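Local coordinates for putative beta-glucosidase (Bifidobacterium adolescentis, PDB 5WAB), which hydrolyses beta-glucosidic linkages as a glycoside hydrolase family 3 enzyme, and probably also releases terminal arabinopyranose from ginsenosides, at residues G527-D532 with K599-G604; D579-V584 with F605-L610; H154-N159 with I179-F184; M316-N321 with G465-W470. All blocks are in the same frame, centred on the assembly; numbering follows the deposited sequence.

Contact 1: G527-D532 with K599-G604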
loop_
_atom_site.group_PDB
_atom_site.type_symbol
_atom_site.label_atom_id
_atom_site.label_comp_id
_atom_site.label_asym_id
_atom_site.label_seq_id
_atom_site.Cartn_x
_atom_site.Cartn_y
_atom_site.Cartn_z
ATOM N N GLY A 527 -1.428 -0.046 14.429
ATOM C CA GLY A 527 -0.225 0.712 14.126
ATOM C C GLY A 527 -0.099 1.940 15.002
ATOM O O GLY A 527 -0.361 1.904 16.210
ATOM N N TYR A 528 0.266 3.065 14.376
ATOM C CA TYR A 528 0.489 4.290 15.138
ATOM C C TYR A 528 -0.776 4.777 15.828
ATOM O O TYR A 528 -0.682 5.520 16.812
ATOM C CB TYR A 528 1.033 5.399 14.232
ATOM C CG TYR A 528 -0.018 6.029 13.357
ATOM C CD1 TYR A 528 -0.413 5.424 12.173
ATOM C CD2 TYR A 528 -0.618 7.232 13.712
ATOM C CE1 TYR A 528 -1.380 5.995 11.366
ATOM C CE2 TYR A 528 -1.588 7.812 12.909
ATOM C CZ TYR A 528 -1.966 7.185 11.739
ATOM O OH TYR A 528 -2.927 7.749 10.932
ATOM N N ARG A 529 -1.951 4.361 15.353
ATOM C CA ARG A 529 -3.182 4.709 16.049
ATOM C C ARG A 529 -3.154 4.225 17.491
ATOM O O ARG A 529 -3.701 4.887 18.379
ATOM C CB ARG A 529 -4.380 4.115 15.312
ATOM C CG ARG A 529 -4.753 4.860 14.062
ATOM C CD ARG A 529 -5.789 4.096 13.242
ATOM N NE ARG A 529 -6.450 4.964 12.276
ATOM C CZ ARG A 529 -5.920 5.328 11.113
ATOM N NH1 ARG A 529 -4.715 4.904 10.761
ATOM N NH2 ARG A 529 -6.597 6.125 10.301
ATOM N N TYR A 530 -2.513 3.085 17.744
ATOM C CA TYR A 530 -2.350 2.610 19.112
ATOM C C TYR A 530 -1.153 3.275 19.787
ATOM O O TYR A 530 -1.242 3.709 20.942
ATOM C CB TYR A 530 -2.184 1.088 19.127
ATOM C CG TYR A 530 -1.770 0.554 20.475
ATOM C CD1 TYR A 530 -2.705 0.360 21.480
ATOM C CD2 TYR A 530 -0.438 0.276 20.759
ATOM C CE1 TYR A 530 -2.334 -0.117 22.721
ATOM C CE2 TYR A 530 -0.056 -0.194 22.004
ATOM C CZ TYR A 530 -1.008 -0.389 22.976
ATOM O OH TYR A 530 -0.637 -0.862 24.210
ATOM N N TYR A 531 -0.017 3.343 19.083
ATOM C CA TYR A 531 1.210 3.849 19.692
ATOM C C TYR A 531 1.048 5.293 20.145
ATOM O O TYR A 531 1.445 5.651 21.259
ATOM C CB TYR A 531 2.369 3.735 18.700
ATOM C CG TYR A 531 2.789 2.318 18.367
ATOM C CD1 TYR A 531 3.137 1.408 19.364
ATOM C CD2 TYR A 531 2.809 1.882 17.048
ATOM C CE1 TYR A 531 3.515 0.109 19.044
ATOM C CE2 TYR A 531 3.176 0.596 16.722
ATOM C CZ TYR A 531 3.528 -0.285 17.717
ATOM O OH TYR A 531 3.888 -1.563 17.360
ATOM N N ASP A 532 0.451 6.135 19.303
ATOM C CA ASP A 532 0.335 7.552 19.623
ATOM C C ASP A 532 -0.738 7.828 20.667
ATOM O O ASP A 532 -0.741 8.907 21.263
ATOM C CB ASP A 532 0.059 8.351 18.347
ATOM C CG ASP A 532 1.165 8.189 17.304
ATOM O OD1 ASP A 532 2.209 7.565 17.609
ATOM O OD2 ASP A 532 0.986 8.681 16.172
ATOM N N LYS A 599 -5.468 9.079 19.269
ATOM C CA LYS A 599 -5.175 10.471 19.588
ATOM C C LYS A 599 -5.206 11.335 18.334
ATOM O O LYS A 599 -5.747 12.446 18.352
ATOM C CB LYS A 599 -3.824 10.603 20.292
ATOM C CG LYS A 599 -3.626 11.978 20.922
ATOM C CD LYS A 599 -2.469 11.999 21.904
ATOM C CE LYS A 599 -1.133 12.062 21.173
ATOM N NZ LYS A 599 0.027 12.043 22.104
ATOM N N HIS A 600 -4.639 10.846 17.232
ATOM C CA HIS A 600 -4.773 11.553 15.968
ATOM C C HIS A 600 -4.737 10.552 14.819
ATOM O O HIS A 600 -4.279 9.418 14.971
ATOM C CB HIS A 600 -3.688 12.629 15.800
ATOM C CG HIS A 600 -2.288 12.106 15.870
ATOM N ND1 HIS A 600 -1.194 12.875 15.537
ATOM C CD2 HIS A 600 -1.802 10.891 16.216
ATOM C CE1 HIS A 600 -0.095 12.159 15.682
ATOM N NE2 HIS A 600 -0.436 10.951 16.094
ATOM N N GLU A 601 -5.228 10.996 13.659
ATOM C CA GLU A 601 -5.269 10.195 12.442
ATOM C C GLU A 601 -4.879 11.061 11.255
ATOM O O GLU A 601 -5.241 12.239 11.194
ATOM C CB GLU A 601 -6.662 9.591 12.215
ATOM C CG GLU A 601 -7.089 8.570 13.264
ATOM C CD GLU A 601 -8.411 7.903 12.926
ATOM O OE1 GLU A 601 -8.658 7.665 11.723
ATOM O OE2 GLU A 601 -9.186 7.595 13.863
ATOM N N LEU A 602 -4.130 10.479 10.318
ATOM C CA LEU A 602 -3.720 11.212 9.127
ATOM C C LEU A 602 -4.928 11.532 8.254
ATOM O O LEU A 602 -5.687 10.633 7.878
ATOM C CB LEU A 602 -2.701 10.401 8.328
ATOM C CG LEU A 602 -2.231 11.113 7.061
ATOM C CD1 LEU A 602 -1.195 12.175 7.410
ATOM C CD2 LEU A 602 -1.688 10.128 6.063
ATOM N N LYS A 603 -5.092 12.815 7.904
ATOM C CA LYS A 603 -6.224 13.260 7.094
ATOM C C LYS A 603 -5.812 14.120 5.902
ATOM O O LYS A 603 -6.680 14.728 5.267
ATOM C CB LYS A 603 -7.247 14.014 7.950
ATOM C CG LYS A 603 -7.969 13.127 8.960
ATOM C CD LYS A 603 -8.743 12.000 8.273
ATOM C CE LYS A 603 -9.513 11.164 9.284
ATOM N NZ LYS A 603 -10.334 10.104 8.629
ATOM N N GLY A 604 -4.522 14.189 5.583
ATOM C CA GLY A 604 -4.073 14.914 4.409
ATOM C C GLY A 604 -2.565 15.012 4.315
ATOM O O GLY A 604 -1.875 14.947 5.339
#

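Contact 2: D579-V584 with F605-L610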
loop_
_atom_site.group_PDB
_atom_site.type_symbol
_atom_site.label_atom_id
_atom_site.label_comp_id
_atom_site.label_asym_id
_atom_site.label_seq_id
_atom_site.Cartn_x
_atom_site.Cartn_y
_atom_site.Cartn_z
ATOM N N ASP A 579 18.604 21.357 -2.863
ATOM C CA ASP A 579 17.277 21.156 -3.432
ATOM C C ASP A 579 16.750 19.793 -2.998
ATOM O O ASP A 579 17.414 18.771 -3.208
ATOM C CB ASP A 579 17.333 21.252 -4.957
ATOM C CG ASP A 579 17.928 22.573 -5.449
ATOM O OD1 ASP A 579 18.108 23.501 -4.633
ATOM O OD2 ASP A 579 18.220 22.681 -6.660
ATOM N N ALA A 580 15.577 19.774 -2.364
ATOM C CA ALA A 580 15.000 18.528 -1.874
ATOM C C ALA A 580 13.501 18.712 -1.684
ATOM O O ALA A 580 12.986 19.831 -1.683
ATOM C CB ALA A 580 15.665 18.080 -0.569
ATOM N N ALA A 581 12.808 17.588 -1.502
ATOM C CA ALA A 581 11.365 17.573 -1.323
ATOM C C ALA A 581 11.002 17.311 0.133
ATOM O O ALA A 581 11.679 16.558 0.838
ATOM C CB ALA A 581 10.713 16.511 -2.213
ATOM N N GLU A 582 9.899 17.917 0.565
ATOM C CA GLU A 582 9.362 17.737 1.906
ATOM C C GLU A 582 7.899 17.339 1.804
ATOM O O GLU A 582 7.172 17.840 0.942
ATOM C CB GLU A 582 9.507 19.026 2.733
ATOM C CG GLU A 582 8.913 18.982 4.136
ATOM C CD GLU A 582 9.602 17.984 5.042
ATOM O OE1 GLU A 582 10.539 18.385 5.766
ATOM O OE2 GLU A 582 9.215 16.797 5.020
ATOM N N THR A 583 7.468 16.438 2.677
ATOM C CA THR A 583 6.091 15.964 2.681
ATOM C C THR A 583 5.408 16.459 3.949
ATOM O O THR A 583 5.633 15.916 5.036
ATOM C CB THR A 583 6.033 14.443 2.581
ATOM O OG1 THR A 583 6.620 14.033 1.341
ATOM C CG2 THR A 583 4.587 13.962 2.636
ATOM N N VAL A 584 4.560 17.474 3.800
ATOM C CA VAL A 584 3.810 18.027 4.921
ATOM C C VAL A 584 2.607 17.137 5.192
ATOM O O VAL A 584 1.924 16.689 4.264
ATOM C CB VAL A 584 3.379 19.474 4.622
ATOM C CG1 VAL A 584 2.562 20.043 5.776
ATOM C CG2 VAL A 584 4.598 20.343 4.343
ATOM N N PHE A 605 -2.037 15.137 3.097
ATOM C CA PHE A 605 -0.601 15.293 2.915
ATOM C C PHE A 605 -0.323 15.908 1.555
ATOM O O PHE A 605 -1.149 15.839 0.638
ATOM C CB PHE A 605 0.148 13.960 3.086
ATOM C CG PHE A 605 -0.244 12.895 2.091
ATOM C CD1 PHE A 605 0.396 12.802 0.870
ATOM C CD2 PHE A 605 -1.235 11.971 2.398
ATOM C CE1 PHE A 605 0.038 11.816 -0.042
ATOM C CE2 PHE A 605 -1.589 10.987 1.495
ATOM C CZ PHE A 605 -0.950 10.909 0.276
ATOM N N ARG A 606 0.848 16.540 1.457
ATOM C CA ARG A 606 1.289 17.178 0.223
ATOM C C ARG A 606 2.809 17.134 0.160
ATOM O O ARG A 606 3.482 17.588 1.090
ATOM C CB ARG A 606 0.806 18.625 0.141
ATOM C CG ARG A 606 1.141 19.245 -1.192
ATOM C CD ARG A 606 0.593 18.419 -2.380
ATOM N NE ARG A 606 0.842 19.104 -3.646
ATOM C CZ ARG A 606 0.647 18.559 -4.847
ATOM N NH1 ARG A 606 0.203 17.308 -4.948
ATOM N NH2 ARG A 606 0.910 19.247 -5.959
ATOM N N LYS A 607 3.355 16.576 -0.915
ATOM C CA LYS A 607 4.794 16.568 -1.154
ATOM C C LYS A 607 5.139 17.738 -2.066
ATOM O O LYS A 607 4.476 17.953 -3.086
ATOM C CB LYS A 607 5.258 15.251 -1.775
ATOM C CG LYS A 607 6.782 15.085 -1.817
ATOM C CD LYS A 607 7.170 13.684 -2.252
ATOM C CE LYS A 607 8.624 13.378 -1.957
ATOM N NZ LYS A 607 8.910 11.943 -2.211
ATOM N N VAL A 608 6.172 18.493 -1.693
ATOM C CA VAL A 608 6.570 19.702 -2.403
ATOM C C VAL A 608 8.063 19.636 -2.689
ATOM O O VAL A 608 8.869 19.437 -1.774
ATOM C CB VAL A 608 6.237 20.970 -1.597
ATOM C CG1 VAL A 608 6.503 22.197 -2.428
ATOM C CG2 VAL A 608 4.797 20.943 -1.128
ATOM N N PHE A 609 8.427 19.815 -3.953
ATOM C CA PHE A 609 9.822 19.891 -4.365
ATOM C C PHE A 609 10.241 21.358 -4.353
ATOM O O PHE A 609 9.633 22.187 -5.040
ATOM C CB PHE A 609 9.990 19.271 -5.753
ATOM C CG PHE A 609 9.402 17.881 -5.871
ATOM C CD1 PHE A 609 8.043 17.704 -6.115
ATOM C CD2 PHE A 609 10.198 16.754 -5.719
ATOM C CE1 PHE A 609 7.493 16.435 -6.214
ATOM C CE2 PHE A 609 9.653 15.477 -5.816
ATOM C CZ PHE A 609 8.302 15.319 -6.064
ATOM N N LEU A 610 11.262 21.680 -3.563
ATOM C CA LEU A 610 11.696 23.057 -3.365
ATOM C C LEU A 610 13.200 23.166 -3.555
ATOM O O LEU A 610 13.961 22.396 -2.956
ATOM C CB LEU A 610 11.322 23.550 -1.965
ATOM C CG LEU A 610 9.838 23.645 -1.629
ATOM C CD1 LEU A 610 9.663 23.906 -0.145
ATOM C CD2 LEU A 610 9.201 24.752 -2.447
#

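Contact 3: H154-N159 with I179-F184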
loop_
_atom_site.group_PDB
_atom_site.type_symbol
_atom_site.label_atom_id
_atom_site.label_comp_id
_atom_site.label_asym_id
_atom_site.label_seq_id
_atom_site.Cartn_x
_atom_site.Cartn_y
_atom_site.Cartn_z
ATOM N N HIS A 154 -8.106 -7.929 -3.266
ATOM C CA HIS A 154 -8.334 -8.632 -2.002
ATOM C C HIS A 154 -9.278 -7.874 -1.085
ATOM O O HIS A 154 -8.920 -7.498 0.035
ATOM C CB HIS A 154 -7.012 -8.936 -1.309
ATOM C CG HIS A 154 -6.010 -9.574 -2.213
ATOM N ND1 HIS A 154 -4.652 -9.398 -2.062
ATOM C CD2 HIS A 154 -6.171 -10.371 -3.296
ATOM C CE1 HIS A 154 -4.018 -10.069 -3.008
ATOM N NE2 HIS A 154 -4.916 -10.665 -3.772
ATOM N N PHE A 155 -10.508 -7.724 -1.544
ATOM C CA PHE A 155 -11.570 -7.034 -0.826
ATOM C C PHE A 155 -12.399 -8.086 -0.085
ATOM O O PHE A 155 -13.098 -8.884 -0.715
ATOM C CB PHE A 155 -12.402 -6.238 -1.832
ATOM C CG PHE A 155 -13.505 -5.416 -1.233
ATOM C CD1 PHE A 155 -13.220 -4.325 -0.428
ATOM C CD2 PHE A 155 -14.828 -5.687 -1.545
ATOM C CE1 PHE A 155 -14.238 -3.554 0.101
ATOM C CE2 PHE A 155 -15.849 -4.916 -1.026
ATOM C CZ PHE A 155 -15.557 -3.849 -0.204
ATOM N N ALA A 156 -12.306 -8.114 1.245
ATOM C CA ALA A 156 -11.449 -7.225 2.025
ATOM C C ALA A 156 -10.842 -7.954 3.220
ATOM O O ALA A 156 -11.120 -9.140 3.450
ATOM C CB ALA A 156 -12.234 -6.009 2.506
ATOM N N ALA A 157 -10.006 -7.225 3.967
ATOM C CA ALA A 157 -9.444 -7.685 5.241
ATOM C C ALA A 157 -8.601 -8.946 5.065
ATOM O O ALA A 157 -8.735 -9.920 5.810
ATOM C CB ALA A 157 -10.549 -7.900 6.276
ATOM N N ASN A 158 -7.717 -8.914 4.063
ATOM C CA ASN A 158 -6.762 -9.991 3.810
ATOM C C ASN A 158 -5.398 -9.516 4.314
ATOM O O ASN A 158 -4.547 -9.056 3.556
ATOM C CB ASN A 158 -6.726 -10.339 2.321
ATOM C CG ASN A 158 -5.852 -11.549 2.015
ATOM O OD1 ASN A 158 -5.330 -12.205 2.918
ATOM N ND2 ASN A 158 -5.632 -11.803 0.733
ATOM N N ASN A 159 -5.185 -9.664 5.621
ATOM C CA ASN A 159 -4.055 -9.048 6.312
ATOM C C ASN A 159 -3.018 -10.058 6.794
ATOM O O ASN A 159 -2.097 -9.682 7.528
ATOM C CB ASN A 159 -4.569 -8.217 7.486
ATOM C CG ASN A 159 -5.788 -7.389 7.117
ATOM O OD1 ASN A 159 -6.910 -7.685 7.540
ATOM N ND2 ASN A 159 -5.573 -6.339 6.324
ATOM N N ILE A 179 -10.883 1.236 9.248
ATOM C CA ILE A 179 -9.532 0.742 8.975
ATOM C C ILE A 179 -9.456 0.027 7.627
ATOM O O ILE A 179 -8.681 0.416 6.752
ATOM C CB ILE A 179 -9.020 -0.166 10.116
ATOM C CG1 ILE A 179 -9.100 0.548 11.472
ATOM C CG2 ILE A 179 -7.609 -0.640 9.810
ATOM C CD1 ILE A 179 -8.282 1.818 11.572
ATOM N N TYR A 180 -10.246 -1.029 7.445
ATOM C CA TYR A 180 -10.038 -1.935 6.322
ATOM C C TYR A 180 -10.844 -1.574 5.083
ATOM O O TYR A 180 -10.522 -2.064 3.994
ATOM C CB TYR A 180 -10.356 -3.370 6.767
ATOM C CG TYR A 180 -9.532 -3.752 7.975
ATOM C CD1 TYR A 180 -8.225 -4.195 7.827
ATOM C CD2 TYR A 180 -10.036 -3.613 9.266
ATOM C CE1 TYR A 180 -7.450 -4.518 8.920
ATOM C CE2 TYR A 180 -9.263 -3.938 10.376
ATOM C CZ TYR A 180 -7.967 -4.386 10.192
ATOM O OH TYR A 180 -7.178 -4.711 11.271
ATOM N N PHE A 181 -11.824 -0.683 5.203
ATOM C CA PHE A 181 -12.636 -0.258 4.065
ATOM C C PHE A 181 -12.164 1.042 3.413
ATOM O O PHE A 181 -12.173 1.116 2.178
ATOM C CB PHE A 181 -14.106 -0.108 4.479
ATOM C CG PHE A 181 -14.859 -1.411 4.548
ATOM C CD1 PHE A 181 -14.266 -2.599 4.144
ATOM C CD2 PHE A 181 -16.152 -1.453 5.052
ATOM C CE1 PHE A 181 -14.961 -3.800 4.210
ATOM C CE2 PHE A 181 -16.848 -2.652 5.129
ATOM C CZ PHE A 181 -16.251 -3.824 4.706
ATOM N N PRO A 182 -11.779 2.091 4.171
ATOM C CA PRO A 182 -11.624 3.423 3.547
ATOM C C PRO A 182 -10.710 3.474 2.332
ATOM O O PRO A 182 -10.965 4.279 1.425
ATOM C CB PRO A 182 -11.075 4.279 4.694
ATOM C CG PRO A 182 -11.650 3.668 5.893
ATOM C CD PRO A 182 -11.613 2.183 5.634
ATOM N N ALA A 183 -9.642 2.672 2.288
ATOM C CA ALA A 183 -8.788 2.657 1.103
ATOM C C ALA A 183 -9.537 2.112 -0.106
ATOM O O ALA A 183 -9.437 2.664 -1.208
ATOM C CB ALA A 183 -7.527 1.836 1.370
ATOM N N PHE A 184 -10.290 1.028 0.079
ATOM C CA PHE A 184 -11.150 0.535 -0.991
ATOM C C PHE A 184 -12.205 1.573 -1.359
ATOM O O PHE A 184 -12.442 1.846 -2.541
ATOM C CB PHE A 184 -11.812 -0.779 -0.575
ATOM C CG PHE A 184 -10.872 -1.965 -0.522
ATOM C CD1 PHE A 184 -10.500 -2.616 -1.689
ATOM C CD2 PHE A 184 -10.401 -2.457 0.692
ATOM C CE1 PHE A 184 -9.656 -3.721 -1.657
ATOM C CE2 PHE A 184 -9.557 -3.564 0.733
ATOM C CZ PHE A 184 -9.184 -4.197 -0.452
#

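Contact 4: M316-N321 with G465-W470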
loop_
_atom_site.group_PDB
_atom_site.type_symbol
_atom_site.label_atom_id
_atom_site.label_comp_id
_atom_site.label_asym_id
_atom_site.label_seq_id
_atom_site.Cartn_x
_atom_site.Cartn_y
_atom_site.Cartn_z
ATOM N N MET A 316 12.974 5.280 -1.031
ATOM C CA MET A 316 13.936 5.164 0.056
ATOM C C MET A 316 13.597 6.135 1.178
ATOM O O MET A 316 13.244 7.291 0.926
ATOM C CB MET A 316 15.346 5.461 -0.439
ATOM C CG MET A 316 15.673 4.846 -1.765
ATOM S SD MET A 316 17.346 5.275 -2.235
ATOM C CE MET A 316 17.314 4.802 -3.958
ATOM N N VAL A 317 13.733 5.665 2.416
ATOM C CA VAL A 317 13.574 6.492 3.609
ATOM C C VAL A 317 14.918 6.560 4.326
ATOM O O VAL A 317 15.512 5.520 4.639
ATOM C CB VAL A 317 12.486 5.945 4.544
ATOM C CG1 VAL A 317 12.312 6.866 5.743
ATOM C CG2 VAL A 317 11.183 5.761 3.795
ATOM N N LEU A 318 15.405 7.779 4.565
ATOM C CA LEU A 318 16.616 8.004 5.353
ATOM C C LEU A 318 16.249 8.021 6.832
ATOM O O LEU A 318 15.578 8.947 7.302
ATOM C CB LEU A 318 17.286 9.314 4.944
ATOM C CG LEU A 318 18.625 9.670 5.597
ATOM C CD1 LEU A 318 19.600 8.515 5.508
ATOM C CD2 LEU A 318 19.222 10.917 4.959
ATOM N N LEU A 319 16.703 7.013 7.577
ATOM C CA LEU A 319 16.337 6.919 8.985
ATOM C C LEU A 319 17.305 7.666 9.890
ATOM O O LEU A 319 16.870 8.343 10.826
ATOM C CB LEU A 319 16.261 5.453 9.414
ATOM C CG LEU A 319 15.171 4.627 8.737
ATOM C CD1 LEU A 319 15.213 3.192 9.225
ATOM C CD2 LEU A 319 13.811 5.260 8.997
ATOM N N LYS A 320 18.606 7.558 9.634
ATOM C CA LYS A 320 19.614 8.178 10.483
ATOM C C LYS A 320 20.759 8.636 9.596
ATOM O O LYS A 320 21.011 8.052 8.537
ATOM C CB LYS A 320 20.108 7.229 11.582
ATOM C CG LYS A 320 21.474 6.628 11.332
ATOM C CD LYS A 320 21.949 5.779 12.509
ATOM C CE LYS A 320 22.318 6.618 13.723
ATOM N NZ LYS A 320 22.854 5.765 14.831
ATOM N N ASN A 321 21.429 9.709 10.013
ATOM C CA ASN A 321 22.511 10.275 9.217
ATOM C C ASN A 321 23.455 11.078 10.104
ATOM O O ASN A 321 23.587 12.295 9.940
ATOM C CB ASN A 321 21.933 11.148 8.093
ATOM C CG ASN A 321 22.949 11.476 7.008
ATOM O OD1 ASN A 321 24.019 10.880 6.941
ATOM N ND2 ASN A 321 22.606 12.430 6.149
ATOM N N GLY A 465 24.927 6.060 9.268
ATOM C CA GLY A 465 23.855 6.323 8.333
ATOM C C GLY A 465 23.056 5.069 8.047
ATOM O O GLY A 465 23.638 3.998 7.846
ATOM N N ILE A 466 21.729 5.184 8.049
ATOM C CA ILE A 466 20.826 4.065 7.798
ATOM C C ILE A 466 19.819 4.493 6.742
ATOM O O ILE A 466 18.992 5.383 6.984
ATOM C CB ILE A 466 20.110 3.579 9.064
ATOM C CG1 ILE A 466 21.126 3.166 10.122
ATOM C CG2 ILE A 466 19.164 2.426 8.744
ATOM C CD1 ILE A 466 20.495 2.710 11.403
ATOM N N LEU A 467 19.892 3.871 5.576
ATOM C CA LEU A 467 18.972 4.131 4.482
ATOM C C LEU A 467 18.090 2.902 4.308
ATOM O O LEU A 467 18.592 1.813 4.012
ATOM C CB LEU A 467 19.736 4.457 3.198
ATOM C CG LEU A 467 18.892 4.963 2.032
ATOM C CD1 LEU A 467 18.245 6.285 2.401
ATOM C CD2 LEU A 467 19.766 5.124 0.807
ATOM N N GLU A 468 16.792 3.065 4.546
ATOM C CA GLU A 468 15.817 1.998 4.336
ATOM C C GLU A 468 15.301 2.100 2.902
ATOM O O GLU A 468 14.516 2.997 2.577
ATOM C CB GLU A 468 14.684 2.096 5.356
ATOM C CG GLU A 468 13.462 1.227 5.068
ATOM C CD GLU A 468 13.765 -0.261 4.977
ATOM O OE1 GLU A 468 14.269 -0.707 3.924
ATOM O OE2 GLU A 468 13.484 -0.987 5.954
ATOM N N SER A 469 15.747 1.183 2.043
ATOM C CA SER A 469 15.428 1.235 0.622
ATOM C C SER A 469 14.378 0.215 0.207
ATOM O O SER A 469 14.077 0.119 -0.987
ATOM C CB SER A 469 16.698 1.034 -0.216
ATOM O OG SER A 469 17.296 -0.224 0.036
ATOM N N TRP A 470 13.819 -0.539 1.157
ATOM C CA TRP A 470 12.761 -1.515 0.910
ATOM C C TRP A 470 13.068 -2.412 -0.282
ATOM O O TRP A 470 14.102 -3.087 -0.313
ATOM C CB TRP A 470 11.427 -0.800 0.688
ATOM C CG TRP A 470 11.012 0.070 1.827
ATOM C CD1 TRP A 470 11.035 1.430 1.863
ATOM C CD2 TRP A 470 10.501 -0.358 3.097
ATOM N NE1 TRP A 470 10.572 1.879 3.076
ATOM C CE2 TRP A 470 10.238 0.801 3.851
ATOM C CE3 TRP A 470 10.244 -1.609 3.669
ATOM C CZ2 TRP A 470 9.730 0.752 5.150
ATOM C CZ3 TRP A 470 9.740 -1.660 4.955
ATOM C CH2 TRP A 470 9.489 -0.484 5.683
#

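Contact 1: G527-D532 with K599-G604
Asp532 and His600 meet in a His-carboxylate hydrogen bond: His600 NE2 donates to Asp532 OD2 over 2.7 Å, the oxygen lying in the imidazole plane and approached on its anti side, somewhat out of the carboxylate plane. His600 CG sits between backbone N and carbonyl carbon (chi1 58°), which swings NE2 toward Asp532. The far ends are held too, His600 ND1 by Glu647 and Asp532 OD1 by Arg653.

Tyr528 presents its ring edge to the strand. Leu602 N donates to Tyr528 OH at 3.0 Å, nearly straight (167°), and the same hydroxyl is hydrogen-bonded to Asp128. Arg529 runs extended from CG to NE and crosses Glu601 at about a right angle; Arg529 NH2 forms a salt bridge to Glu601 OE1 at 2.9 Å, from above the carboxylate, with guanidinium and carboxylate planes 60° apart. Arg529 NH1 pairs with Asp128. An alanine in place of Glu601 would probably cost Arg529 a carboxylate partner, leaving Asp128 to hold the guanidinium, which could turn more freely.

Two side-chain bonds and one from a backbone N-H to a tyrosine hydroxyl thus join the C-terminal glycosidase domain to the fibronectin type III-like domain, consistent with a fixed mutual orientation.

Contact 2: D579-V584 with F605-L610
Ala581 packs against Phe609 and Thr583 against Lys607 on one face of an antiparallel beta hairpin, formed by strands 580-590 and 601-610 of the fibronectin type III-like domain. The short axes run 165° apart. Ala580, Glu582 and Val584 form hydrogen-bonded pairs with Leu610, Val608 and Arg606, each by two backbone bonds; Val608 N to Glu582 O, at 2.9 Å, is representative.

Packing is closest at the two non-hydrogen-bonded pairs, Ala581-Phe609 and Thr583-Lys607, where the CA atoms come to 4.1 Å; Ala581, Thr583 and Lys607 are buried. Ala581 CB touches Phe609 CD2 at 3.6 Å. On the other face Val584 and Val608 rest on strand 615-622, Val584 against Ile618 and Phe620. Solvent reaches the contact at exposed Asp579 and Phe609 and, on the face of Val584 and Val608, at Arg606, whose end leads away to a salt bridge with Glu84.

Lys607 behaves differently from Arg606. With CG anti to the backbone N (chi1 -170°) and the chain extended beyond it, the aliphatic part runs past Thr583 and carries NZ to Glu314, Ser491 and the carbonyl of Ser80. Along that path Lys607 CG passes 3.3 Å from Thr583 OG1, and Lys607 CE lies 3.8 Å from Ala581 CB.

Contact 3: H154-N159 with I179-F184
His154 O lies 3.3 Å from Phe184 CZ, in an oblique approach to that ring, and is itself hydrogen-bonded to the Asn111 amide. The imidazole leads away from the 179-184 segment: ND1 bonds to Tyr124, while NE2 bonds to a glycerol that probably comes from the crystallisation liquor but may mark a pocket.

Phe155 meets Phe184, the residue most covered in the contact. Phe155 CG is anti to the backbone N (chi1 -177°), which sends the ring alongside Phe184, the two side chains sliding past each other in opposite directions. The pair is edge-to-face, with Phe155 supplying the edge; the planes meet at 63° and the centroids are 4.8 Å apart. Phe155 CD1 stands over the face only 3.3 Å from Phe184 CG, and Phe155 CB adds a CH-pi contact. Phe181 completes the aromatic cluster obliquely. An alanine in place of Phe184 would probably open a gap against the edge of Phe155 and leave that ring freer to turn.

The peptide bond entering Ala156 is cis, and Ala156 CB lies 3.9 Å from Phe181 CE1, at that ring's edge, and 4.0 Å from Phe184 CE2. Farther on, the Asn159 amide crosses Tyr180, with Asn159 OD1 3.5 Å from Tyr180 CE1; Tyr520 and the carbonyl of Ile112 hold its two polar atoms.

In the barrel-like N-terminal domain the segment leaves strand 149-155 beside parallel strand 195-198, with helices 173-180 and 182-190 packed against it and helix 212-222 also covering Phe155.

Contact 4: M316-N321 with G465-W470
A classic beta bulge interrupts the antiparallel pairing of strand 317-321 with strand 465-468 in the C-terminal domain of the glycosidase. Leu319 and Lys320 both face Ile466: Leu319 N donates to Ile466 O at 2.9 Å, and Lys320 N reaches the same oxygen in a weak bond of 3.4 Å. The register shifts by one there, yet the short axes remain 177° apart. Before the bulge, Val317 and Glu468 exchange two backbone bonds; after it, Ile466 N returns to Lys320 O.

The inserted residue changes which side chains meet. Leu319 CD1 leans toward Ile466 CG2, and the Leu319 side chain lies beside that of Glu468, whereas Lys320 lays its aliphatic chain across Ile466, with Lys320 CD 3.6 Å from Ile466 CD1. The chi1 of Lys320, 104°, falls away from a staggered position, and a bend at chi3 brings NZ to the carbonyl of Ala463. On the other face Leu318 and Leu467 cross at about a right angle. Met316 SD sits 3.9 Å from Leu467 CD2, and the Met316 side chain also touches helix 476-484. At the far end Val317 CG2 comes to the indole edge, 4.0 Å from Trp470 NE1; Glu468 OE1 accepts from Trp470 N at 2.8 Å.

The arrangement is that of a bulged antiparallel strand added to one side of the otherwise parallel, helix-covered sheet of a GH3 alpha/beta domain, with 465-468 its immediate neighbour.

In the fold
From the N terminus, contact 3 closes first: a 19-residue excursion within the barrel-like domain joins 154-159 to 179-184. Contact 4 follows in series and spans 144 residues, bringing the first strand of the C-terminal glycosidase domain beside one of its last. Contact 1 then ties helix 528-531 to the start of strand 601-610, across to the fibronectin type III-like domain. Contact 2 opens inside that loop and closes beyond it, so the two cross, sharing strand 601-610; none of the four nests in another. Contacts 1 and 3 touch where Arg529 NE lies 3.7 Å from Ile179 CD1, linking all three domains. Contact 4 stands apart, its nearest atoms about 7 Å from contact 2.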